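Local coordinates for protein cellulase IBT99 (PDB 6WBT) that probably hydrolyses 6-phospho-alpha-glucosides as a family 4 glycosidase, and binds NAD, a manganese ion and glucose-6-phosphate, at residues Gly108-Gly113 with Met117-Arg122; Pro150-Ala155 with Ala391-Leu396. One frame throughout, in Å; residues are numbered along the deposited sequence.

Contact 1. Residues Gly108-Gly113 with Met117-Arg122. With NAD (nicotinamide-adenine-dinucleotide), chain G; G6P (6-O-phosphono-alpha-D-glucopyranose), chain F.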
ATOM      1  N   GLY A 108       4.292 -24.258  27.149  1.00 70.49           N
ATOM      2  CA  GLY A 108       2.883 -24.526  27.344  1.00 67.50           C
ATOM      3  C   GLY A 108       2.193 -23.419  28.113  1.00 65.40           C
ATOM      4  O   GLY A 108       2.173 -23.428  29.347  1.00 66.81           O
ATOM      5  N   GLN A 109       1.627 -22.456  27.391  1.00 62.89           N
ATOM      6  CA  GLN A 109       0.985 -21.301  27.993  1.00 59.43           C
ATOM      7  C   GLN A 109      -0.494 -21.284  27.626  1.00 56.90           C
ATOM      8  O   GLN A 109      -0.937 -21.969  26.699  1.00 55.58           O
ATOM      9  CB  GLN A 109       1.665 -19.998  27.546  1.00 58.05           C
ATOM     10  CG  GLN A 109       1.708 -18.907  28.609  1.00 57.51           C
ATOM     11  CD  GLN A 109       0.466 -18.039  28.615  1.00 55.64           C
ATOM     12  OE1 GLN A 109      -0.206 -17.891  27.594  1.00 54.59           O
ATOM     13  NE2 GLN A 109       0.150 -17.464  29.769  1.00 54.30           N
ATOM     14  N   GLU A 110      -1.257 -20.489  28.379  1.00 57.14           N
ATOM     15  CA  GLU A 110      -2.696 -20.399  28.157  1.00 56.95           C
ATOM     16  C   GLU A 110      -3.010 -19.845  26.772  1.00 56.02           C
ATOM     17  O   GLU A 110      -3.831 -20.406  26.037  1.00 53.28           O
ATOM     18  CB  GLU A 110      -3.335 -19.526  29.238  1.00 57.71           C
ATOM     19  CG  GLU A 110      -4.838 -19.359  29.099  1.00 58.99           C
ATOM     20  CD  GLU A 110      -5.359 -18.145  29.845  1.00 60.38           C
ATOM     21  OE1 GLU A 110      -4.763 -17.058  29.700  1.00 61.13           O
ATOM     22  OE2 GLU A 110      -6.360 -18.280  30.580  1.00 61.24           O
ATOM     23  N   THR A 111      -2.366 -18.738  26.399  1.00 57.68           N
ATOM     24  CA  THR A 111      -2.687 -18.036  25.165  1.00 59.14           C
ATOM     25  C   THR A 111      -1.508 -17.887  24.214  1.00 59.99           C
ATOM     26  O   THR A 111      -1.675 -17.304  23.137  1.00 58.49           O
ATOM     27  CB  THR A 111      -3.253 -16.645  25.480  1.00 60.34           C
ATOM     28  OG1 THR A 111      -2.271 -15.876  26.184  1.00 62.56           O
ATOM     29  CG2 THR A 111      -4.497 -16.764  26.336  1.00 60.69           C
ATOM     30  N   CYS A 112      -0.328 -18.390  24.569  1.00 60.52           N
ATOM     31  CA  CYS A 112       0.858 -18.264  23.734  1.00 60.39           C
ATOM     32  C   CYS A 112       1.417 -19.641  23.408  1.00 61.22           C
ATOM     33  O   CYS A 112       1.402 -20.544  24.250  1.00 62.51           O
ATOM     34  CB  CYS A 112       1.928 -17.412  24.422  1.00 60.34           C
ATOM     35  SG  CYS A 112       1.444 -15.693  24.684  1.00 60.99           S
ATOM     36  N   GLY A 113       1.915 -19.791  22.183  1.00 59.88           N
ATOM     37  CA  GLY A 113       2.469 -21.056  21.748  1.00 59.91           C
ATOM     38  C   GLY A 113       1.402 -21.999  21.222  1.00 58.26           C
ATOM     39  O   GLY A 113       0.310 -21.594  20.809  1.00 56.52           O
HETATM   40  N   MSE A 117      -2.832 -21.545  20.588  1.00 48.59           N
HETATM   41  CA  MSE A 117      -3.443 -21.840  19.297  1.00 48.81           C
HETATM   42  C   MSE A 117      -4.493 -22.935  19.437  1.00 50.50           C
HETATM   43  O   MSE A 117      -5.538 -22.896  18.785  1.00 50.99           O
HETATM   44  CB  MSE A 117      -2.376 -22.259  18.282  1.00 48.03           C
HETATM   45  CG  MSE A 117      -1.423 -21.145  17.895  1.00 44.22           C
HETATM   46 SE   MSE A 117      -0.215 -21.652  16.454  0.64 41.26          SE
HETATM   47  CE  MSE A 117       0.826 -23.010  17.386  1.00 42.04           C
ATOM     48  N   THR A 118      -4.202 -23.918  20.293  1.00 51.60           N
ATOM     49  CA  THR A 118      -5.175 -24.970  20.572  1.00 52.24           C
ATOM     50  C   THR A 118      -6.385 -24.406  21.307  1.00 53.39           C
ATOM     51  O   THR A 118      -7.533 -24.714  20.964  1.00 53.11           O
ATOM     52  CB  THR A 118      -4.522 -26.084  21.389  1.00 51.21           C
ATOM     53  OG1 THR A 118      -3.402 -26.610  20.666  1.00 50.65           O
ATOM     54  CG2 THR A 118      -5.516 -27.199  21.662  1.00 50.94           C
ATOM     55  N   TYR A 119      -6.142 -23.578  22.325  1.00 53.31           N
ATOM     56  CA  TYR A 119      -7.232 -22.899  23.015  1.00 51.69           C
ATOM     57  C   TYR A 119      -8.001 -21.983  22.071  1.00 48.81           C
ATOM     58  O   TYR A 119      -9.213 -21.802  22.227  1.00 47.86           O
ATOM     59  CB  TYR A 119      -6.673 -22.111  24.200  1.00 52.66           C
ATOM     60  CG  TYR A 119      -7.707 -21.436  25.075  1.00 53.05           C
ATOM     61  CD1 TYR A 119      -8.981 -21.967  25.228  1.00 53.98           C
ATOM     62  CD2 TYR A 119      -7.401 -20.263  25.751  1.00 53.05           C
ATOM     63  CE1 TYR A 119      -9.923 -21.345  26.027  1.00 53.94           C
ATOM     64  CE2 TYR A 119      -8.334 -19.636  26.551  1.00 53.56           C
ATOM     65  CZ  TYR A 119      -9.592 -20.179  26.686  1.00 53.67           C
ATOM     66  OH  TYR A 119     -10.519 -19.551  27.484  1.00 52.65           O
ATOM     67  N   GLY A 120      -7.318 -21.411  21.077  1.00 49.27           N
ATOM     68  CA  GLY A 120      -7.988 -20.510  20.154  1.00 51.15           C
ATOM     69  C   GLY A 120      -9.003 -21.211  19.272  1.00 54.07           C
ATOM     70  O   GLY A 120     -10.116 -20.714  19.077  1.00 53.74           O
HETATM   71  N   MSE A 121      -8.641 -22.370  18.730  1.00 56.27           N
HETATM   72  CA  MSE A 121      -9.523 -23.094  17.818  1.00 57.08           C
HETATM   73  C   MSE A 121     -10.747 -23.658  18.535  1.00 57.66           C
HETATM   74  O   MSE A 121     -11.775 -23.918  17.910  1.00 60.59           O
HETATM   75  CB  MSE A 121      -8.764 -24.220  17.113  1.00 57.73           C
HETATM   76  CG  MSE A 121      -7.728 -23.734  16.110  1.00 57.25           C
HETATM   77 SE   MSE A 121      -7.447 -25.007  14.659  0.37 60.27          SE
HETATM   78  CE  MSE A 121      -9.259 -25.035  13.938  1.00 57.71           C
ATOM     79  N   ARG A 122     -10.635 -23.852  19.852  1.00 54.70           N
ATOM     80  CA  ARG A 122     -11.797 -24.244  20.639  1.00 52.61           C
ATOM     81  C   ARG A 122     -12.785 -23.099  20.812  1.00 49.22           C
ATOM     82  O   ARG A 122     -13.974 -23.350  21.035  1.00 50.40           O
ATOM     83  CB  ARG A 122     -11.371 -24.754  22.016  1.00 53.43           C
ATOM     84  CG  ARG A 122     -10.725 -26.129  22.021  1.00 56.59           C
ATOM     85  CD  ARG A 122     -10.712 -26.707  23.429  1.00 56.86           C
ATOM     86  NE  ARG A 122      -9.973 -25.864  24.363  1.00 57.48           N
ATOM     87  CZ  ARG A 122      -8.685 -26.023  24.652  1.00 57.77           C
ATOM     88  NH1 ARG A 122      -7.991 -26.996  24.079  1.00 58.39           N
ATOM     89  NH2 ARG A 122      -8.091 -25.209  25.515  1.00 56.21           N
TER
HETATM   90  PA  NAD G 503     -13.353 -20.876  34.163  1.00 60.71           P
HETATM   91  O1A NAD G 503     -12.972 -22.141  33.470  1.00 60.66           O
HETATM   92  O2A NAD G 503     -13.205 -20.817  35.647  1.00 60.79           O
HETATM   93  O5B NAD G 503     -14.861 -20.497  33.759  1.00 59.49           O
HETATM   94  C5B NAD G 503     -15.213 -20.371  32.354  1.00 58.93           C
HETATM   95  C4B NAD G 503     -16.706 -20.538  32.198  1.00 58.74           C
HETATM   96  O4B NAD G 503     -17.062 -20.474  30.791  1.00 58.72           O
HETATM   97  C3B NAD G 503     -17.294 -21.863  32.713  1.00 58.92           C
HETATM   98  O3B NAD G 503     -18.429 -21.596  33.528  1.00 58.79           O
HETATM   99  C2B NAD G 503     -17.719 -22.574  31.423  1.00 59.17           C
HETATM  100  O2B NAD G 503     -18.744 -23.529  31.601  1.00 58.27           O
HETATM  101  C1B NAD G 503     -18.123 -21.375  30.580  1.00 59.38           C
HETATM  102  N9A NAD G 503     -18.241 -21.657  29.153  1.00 60.57           N
HETATM  103  C8A NAD G 503     -17.457 -22.509  28.417  1.00 61.63           C
HETATM  104  N7A NAD G 503     -17.798 -22.573  27.154  1.00 62.42           N
HETATM  105  C5A NAD G 503     -18.885 -21.718  27.048  1.00 61.78           C
HETATM  106  C6A NAD G 503     -19.700 -21.356  25.959  1.00 61.66           C
HETATM  107  N6A NAD G 503     -19.540 -21.830  24.727  1.00 62.06           N
HETATM  108  N1A NAD G 503     -20.704 -20.478  26.195  1.00 61.36           N
HETATM  109  C2A NAD G 503     -20.861 -20.006  27.438  1.00 61.28           C
HETATM  110  N3A NAD G 503     -20.158 -20.275  28.535  1.00 61.17           N
HETATM  111  C4A NAD G 503     -19.170 -21.148  28.275  1.00 61.40           C
HETATM  112  O3  NAD G 503     -12.525 -19.663  33.520  1.00 63.16           O
HETATM  113  PN  NAD G 503     -11.759 -18.411  34.169  1.00 64.77           P
HETATM  114  O1N NAD G 503     -12.691 -17.698  35.091  1.00 65.78           O
HETATM  115  O2N NAD G 503     -10.443 -18.873  34.702  1.00 64.49           O
HETATM  116  O5D NAD G 503     -11.517 -17.517  32.862  1.00 65.09           O
HETATM  117  C5D NAD G 503     -12.670 -17.182  32.050  1.00 64.02           C
HETATM  118  C4D NAD G 503     -12.203 -16.576  30.751  1.00 63.82           C
HETATM  119  O4D NAD G 503     -11.662 -15.261  31.009  1.00 64.07           O
HETATM  120  C3D NAD G 503     -11.081 -17.334  30.026  1.00 64.18           C
HETATM  121  O3D NAD G 503     -11.377 -17.418  28.639  1.00 65.01           O
HETATM  122  C2D NAD G 503      -9.884 -16.412  30.284  1.00 63.47           C
HETATM  123  O2D NAD G 503      -8.791 -16.598  29.400  1.00 62.16           O
HETATM  124  C1D NAD G 503     -10.556 -15.052  30.148  1.00 65.22           C
HETATM  125  N1N NAD G 503      -9.721 -13.946  30.695  1.00 67.80           N
HETATM  126  C2N NAD G 503      -9.097 -13.077  29.840  1.00 69.46           C
HETATM  127  C3N NAD G 503      -8.294 -12.058  30.328  1.00 71.34           C
HETATM  128  C7N NAD G 503      -7.684 -11.102  29.335  1.00 73.81           C
HETATM  129  O7N NAD G 503      -6.563 -10.647  29.546  1.00 75.16           O
HETATM  130  N7N NAD G 503      -8.411 -10.762  28.280  1.00 74.43           N
HETATM  131  C4N NAD G 503      -8.102 -11.948  31.702  1.00 70.34           C
HETATM  132  C5N NAD G 503      -8.764 -12.807  32.553  1.00 69.07           C
HETATM  133  C6N NAD G 503      -9.569 -13.795  32.032  1.00 67.87           C
HETATM  134  C1  G6P F 502      -3.823 -11.518  32.549  1.00 91.49           C
HETATM  135  C2  G6P F 502      -3.819 -11.969  31.091  1.00 90.50           C
HETATM  136  C3  G6P F 502      -4.725 -13.177  30.887  1.00 89.51           C
HETATM  137  C4  G6P F 502      -4.398 -14.264  31.903  1.00 88.54           C
HETATM  138  C5  G6P F 502      -4.453 -13.674  33.307  1.00 88.09           C
HETATM  139  C6  G6P F 502      -4.184 -14.713  34.391  1.00 84.11           C
HETATM  140  O1  G6P F 502      -5.121 -11.021  32.891  1.00 92.79           O
HETATM  141  O2  G6P F 502      -4.265 -10.894  30.256  1.00 90.32           O
HETATM  142  O3  G6P F 502      -4.555 -13.686  29.561  1.00 89.80           O
HETATM  143  O4  G6P F 502      -5.340 -15.336  31.788  1.00 88.53           O
HETATM  144  O5  G6P F 502      -3.499 -12.616  33.402  1.00 90.46           O
HETATM  145  O6  G6P F 502      -4.079 -16.021  33.832  1.00 80.37           O
HETATM  146  P   G6P F 502      -4.132 -17.307  34.798  1.00 77.48           P
HETATM  147  O1P G6P F 502      -3.095 -18.242  34.226  1.00 77.80           O
HETATM  148  O2P G6P F 502      -5.558 -17.794  34.692  1.00 77.65           O
HETATM  149  O3P G6P F 502      -3.777 -16.747  36.155  1.00 76.76           O
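Glu110 and Gly113 meet Tyr119 and Met117 in a buried loop-to-helix contact, where the loop after helix 90-103 runs into helix 114-136 at the ligand pocket. Gly113 is the N-cap residue. Its O accepts the first-turn bond from Met117 N at 3.2 Å, nearly straight at 164°, and the CG of Met117, a selenomethionine, packs beside that same oxygen. Two residues further along the helix, Tyr119 CB and CD2 lean against Glu110 O, with CD2 at 3.6 Å. With CG anti to the backbone N (chi1 -176°), the Tyr119 ring reaches forward until OH lies 2.6 Å from NAD O3D, hydrogen-bonded at the ring edge and in its plane. The extended Glu110 chain splits its carboxylate between two ligands: OE1 takes G6P O4 at 2.8 Å, while OE2 takes NAD O2D at 3.2 Å and also pairs with Arg87. In the same loop Gln109 OE1 accepts two bonds from Thr111, from N (2.6 Å, above the carbonyl plane) and from OG1 (3.2 Å, in that plane, on a lone pair). Two neighbouring ribose hydroxyls are thus read by different segments, and cofactor and sugar are bridged by a single carboxylate.

Contact 2. Residues Pro150-Ala155 with Ala391-Leu396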
ATOM      1  N   PRO A 150      -8.227 -16.912  23.661  1.00 76.23           N
ATOM      2  CA  PRO A 150      -7.198 -15.964  23.211  1.00 74.43           C
ATOM      3  C   PRO A 150      -7.794 -14.793  22.439  1.00 72.59           C
ATOM      4  O   PRO A 150      -8.339 -14.991  21.354  1.00 74.87           O
ATOM      5  CB  PRO A 150      -6.300 -16.816  22.302  1.00 75.22           C
ATOM      6  CG  PRO A 150      -6.653 -18.238  22.617  1.00 76.32           C
ATOM      7  CD  PRO A 150      -8.103 -18.203  22.969  1.00 76.90           C
ATOM      8  N   ALA A 151      -7.678 -13.586  23.001  1.00 67.25           N
ATOM      9  CA  ALA A 151      -8.311 -12.419  22.397  1.00 64.40           C
ATOM     10  C   ALA A 151      -7.748 -12.116  21.015  1.00 59.93           C
ATOM     11  O   ALA A 151      -8.439 -11.517  20.184  1.00 58.54           O
ATOM     12  CB  ALA A 151      -8.154 -11.206  23.313  1.00 66.79           C
ATOM     13  N   ALA A 152      -6.505 -12.519  20.747  1.00 57.11           N
ATOM     14  CA  ALA A 152      -5.910 -12.259  19.440  1.00 55.75           C
ATOM     15  C   ALA A 152      -6.553 -13.121  18.360  1.00 55.03           C
ATOM     16  O   ALA A 152      -6.908 -12.625  17.284  1.00 53.00           O
ATOM     17  CB  ALA A 152      -4.402 -12.501  19.492  1.00 55.03           C
ATOM     18  N   ILE A 153      -6.716 -14.417  18.630  1.00 54.31           N
ATOM     19  CA  ILE A 153      -7.232 -15.327  17.614  1.00 52.38           C
ATOM     20  C   ILE A 153      -8.734 -15.137  17.428  1.00 50.98           C
ATOM     21  O   ILE A 153      -9.237 -15.151  16.299  1.00 50.81           O
ATOM     22  CB  ILE A 153      -6.881 -16.781  17.976  1.00 51.40           C
ATOM     23  CG1 ILE A 153      -5.363 -16.967  18.002  1.00 51.96           C
ATOM     24  CG2 ILE A 153      -7.525 -17.751  16.993  1.00 50.26           C
ATOM     25  CD1 ILE A 153      -4.923 -18.334  18.471  1.00 52.23           C
ATOM     26  N   VAL A 154      -9.471 -14.947  18.525  1.00 49.76           N
ATOM     27  CA  VAL A 154     -10.923 -14.852  18.415  1.00 49.86           C
ATOM     28  C   VAL A 154     -11.338 -13.546  17.748  1.00 47.63           C
ATOM     29  O   VAL A 154     -12.348 -13.501  17.037  1.00 49.73           O
ATOM     30  CB  VAL A 154     -11.585 -15.021  19.798  1.00 52.71           C
ATOM     31  CG1 VAL A 154     -11.170 -16.344  20.427  1.00 54.74           C
ATOM     32  CG2 VAL A 154     -11.244 -13.855  20.715  1.00 52.98           C
ATOM     33  N   ALA A 155     -10.571 -12.471  17.947  1.00 45.84           N
ATOM     34  CA  ALA A 155     -10.919 -11.200  17.320  1.00 46.32           C
ATOM     35  C   ALA A 155     -10.682 -11.245  15.817  1.00 47.16           C
ATOM     36  O   ALA A 155     -11.496 -10.735  15.038  1.00 49.71           O
ATOM     37  CB  ALA A 155     -10.123 -10.060  17.954  1.00 46.29           C
ATOM     38  N   ALA A 391       0.560 -13.804  10.439  1.00 42.50           N
ATOM     39  CA  ALA A 391       0.443 -14.914   9.503  1.00 42.82           C
ATOM     40  C   ALA A 391       0.113 -16.208  10.234  1.00 45.43           C
ATOM     41  O   ALA A 391      -0.700 -17.009   9.758  1.00 46.20           O
ATOM     42  CB  ALA A 391       1.732 -15.063   8.697  1.00 40.87           C
ATOM     43  N   CYS A 392       0.731 -16.425  11.398  1.00 47.06           N
ATOM     44  CA  CYS A 392       0.431 -17.610  12.196  1.00 47.34           C
ATOM     45  C   CYS A 392      -1.030 -17.629  12.624  1.00 47.63           C
ATOM     46  O   CYS A 392      -1.739 -18.622  12.421  1.00 48.63           O
ATOM     47  CB  CYS A 392       1.351 -17.660  13.416  1.00 47.35           C
ATOM     48  SG  CYS A 392       0.850 -18.841  14.681  1.00 48.15           S
ATOM     49  N   GLU A 393      -1.501 -16.532  13.223  1.00 46.95           N
ATOM     50  CA  GLU A 393      -2.900 -16.457  13.630  1.00 47.22           C
ATOM     51  C   GLU A 393      -3.833 -16.434  12.427  1.00 45.88           C
ATOM     52  O   GLU A 393      -4.955 -16.947  12.506  1.00 45.59           O
ATOM     53  CB  GLU A 393      -3.126 -15.224  14.505  1.00 51.27           C
ATOM     54  CG  GLU A 393      -2.308 -15.218  15.786  1.00 55.47           C
ATOM     55  CD  GLU A 393      -2.472 -13.936  16.578  1.00 58.17           C
ATOM     56  OE1 GLU A 393      -3.126 -13.001  16.068  1.00 58.99           O
ATOM     57  OE2 GLU A 393      -1.946 -13.862  17.708  1.00 59.95           O
ATOM     58  N   GLY A 394      -3.390 -15.853  11.311  1.00 44.37           N
ATOM     59  CA  GLY A 394      -4.219 -15.846  10.116  1.00 43.60           C
ATOM     60  C   GLY A 394      -4.386 -17.229   9.515  1.00 45.41           C
ATOM     61  O   GLY A 394      -5.483 -17.598   9.084  1.00 46.79           O
ATOM     62  N   LEU A 395      -3.305 -18.011   9.477  1.00 43.90           N
ATOM     63  CA  LEU A 395      -3.396 -19.375   8.965  1.00 41.08           C
ATOM     64  C   LEU A 395      -4.240 -20.260   9.871  1.00 41.01           C
ATOM     65  O   LEU A 395      -4.877 -21.206   9.393  1.00 40.83           O
ATOM     66  CB  LEU A 395      -1.998 -19.969   8.798  1.00 39.17           C
ATOM     67  CG  LEU A 395      -1.120 -19.370   7.697  1.00 38.25           C
ATOM     68  CD1 LEU A 395       0.327 -19.794   7.881  1.00 37.74           C
ATOM     69  CD2 LEU A 395      -1.629 -19.774   6.323  1.00 38.27           C
ATOM     70  N   LEU A 396      -4.260 -19.974  11.175  1.00 40.99           N
ATOM     71  CA  LEU A 396      -5.066 -20.770  12.092  1.00 41.94           C
ATOM     72  C   LEU A 396      -6.552 -20.481  11.929  1.00 40.92           C
ATOM     73  O   LEU A 396      -7.380 -21.385  12.095  1.00 40.56           O
ATOM     74  CB  LEU A 396      -4.632 -20.514  13.535  1.00 43.98           C
ATOM     75  CG  LEU A 396      -5.161 -21.507  14.570  1.00 44.93           C
ATOM     76  CD1 LEU A 396      -4.531 -22.875  14.364  1.00 45.64           C
ATOM     77  CD2 LEU A 396      -4.910 -21.003  15.980  1.00 44.78           C
TER
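The helical segments Ala151-Ala155 and Ala391-Leu396 pass each other with their axes 9.8 Å apart at closest approach and a signed crossing angle of -50°, their N-to-C directions running broadly the same way. Across this gap the nearest backbone pair is Ile153 CA with Glu393 CA, 6.0 Å apart. Two small side-chain meetings make up the interface, one of carboxylate against methyl and one apolar, and no hydrogen bond spans it. In the first, Glu393 sends its carboxylate across to the methyl of Ala152: OE2 lies 3.3 Å and OE1 3.7 Å from CB, so both oxygens come up to the same methyl group. The chain that carries them starts with CG anti to the carbonyl carbon (chi1 -61°) and then runs extended, passing obliquely by Ile153, whose CG1 is 4.2 Å from Glu393 CG. In the second, the far end of Ile153 meets Leu396, CD1 against CD2 at 3.7 Å. The contact joins the N-terminal Rossmann-type part of this family 4 enzyme to its C-terminal part. Ala151 and Ala155 lean on Ile343 of strand 338-345; Leu396 reaches Met117 and Met121 of helix 114-136 and Ala411 of helix 405-414, while Leu395 packs on Phe381 of the second subunit.

In the fold
Contacts 1 and 2 follow one another along the chain, with centres about 10 Å apart, and they touch directly. Helix 114-136, which carries Met117 and Tyr119 of contact 1, packs against both segments of contact 2: Met117 O lies 3.4 Å from Leu396 CD2, and Met117 SE lies 3.5 Å from Cys392 SG. The same helix also meets the start of segment 150-155, with Tyr119 CD2 3.5 Å from Pro150 CD, so the tyrosine that bonds to NAD O3D packs on the residue that begins that segment. Contact 1 lines the ligand pocket, the Glu110 side chain being about 6 Å from the manganese ion. Contact 2 stands further back, the Ala152 side chain being about 9 Å from manganese and about 10 Å from NAD.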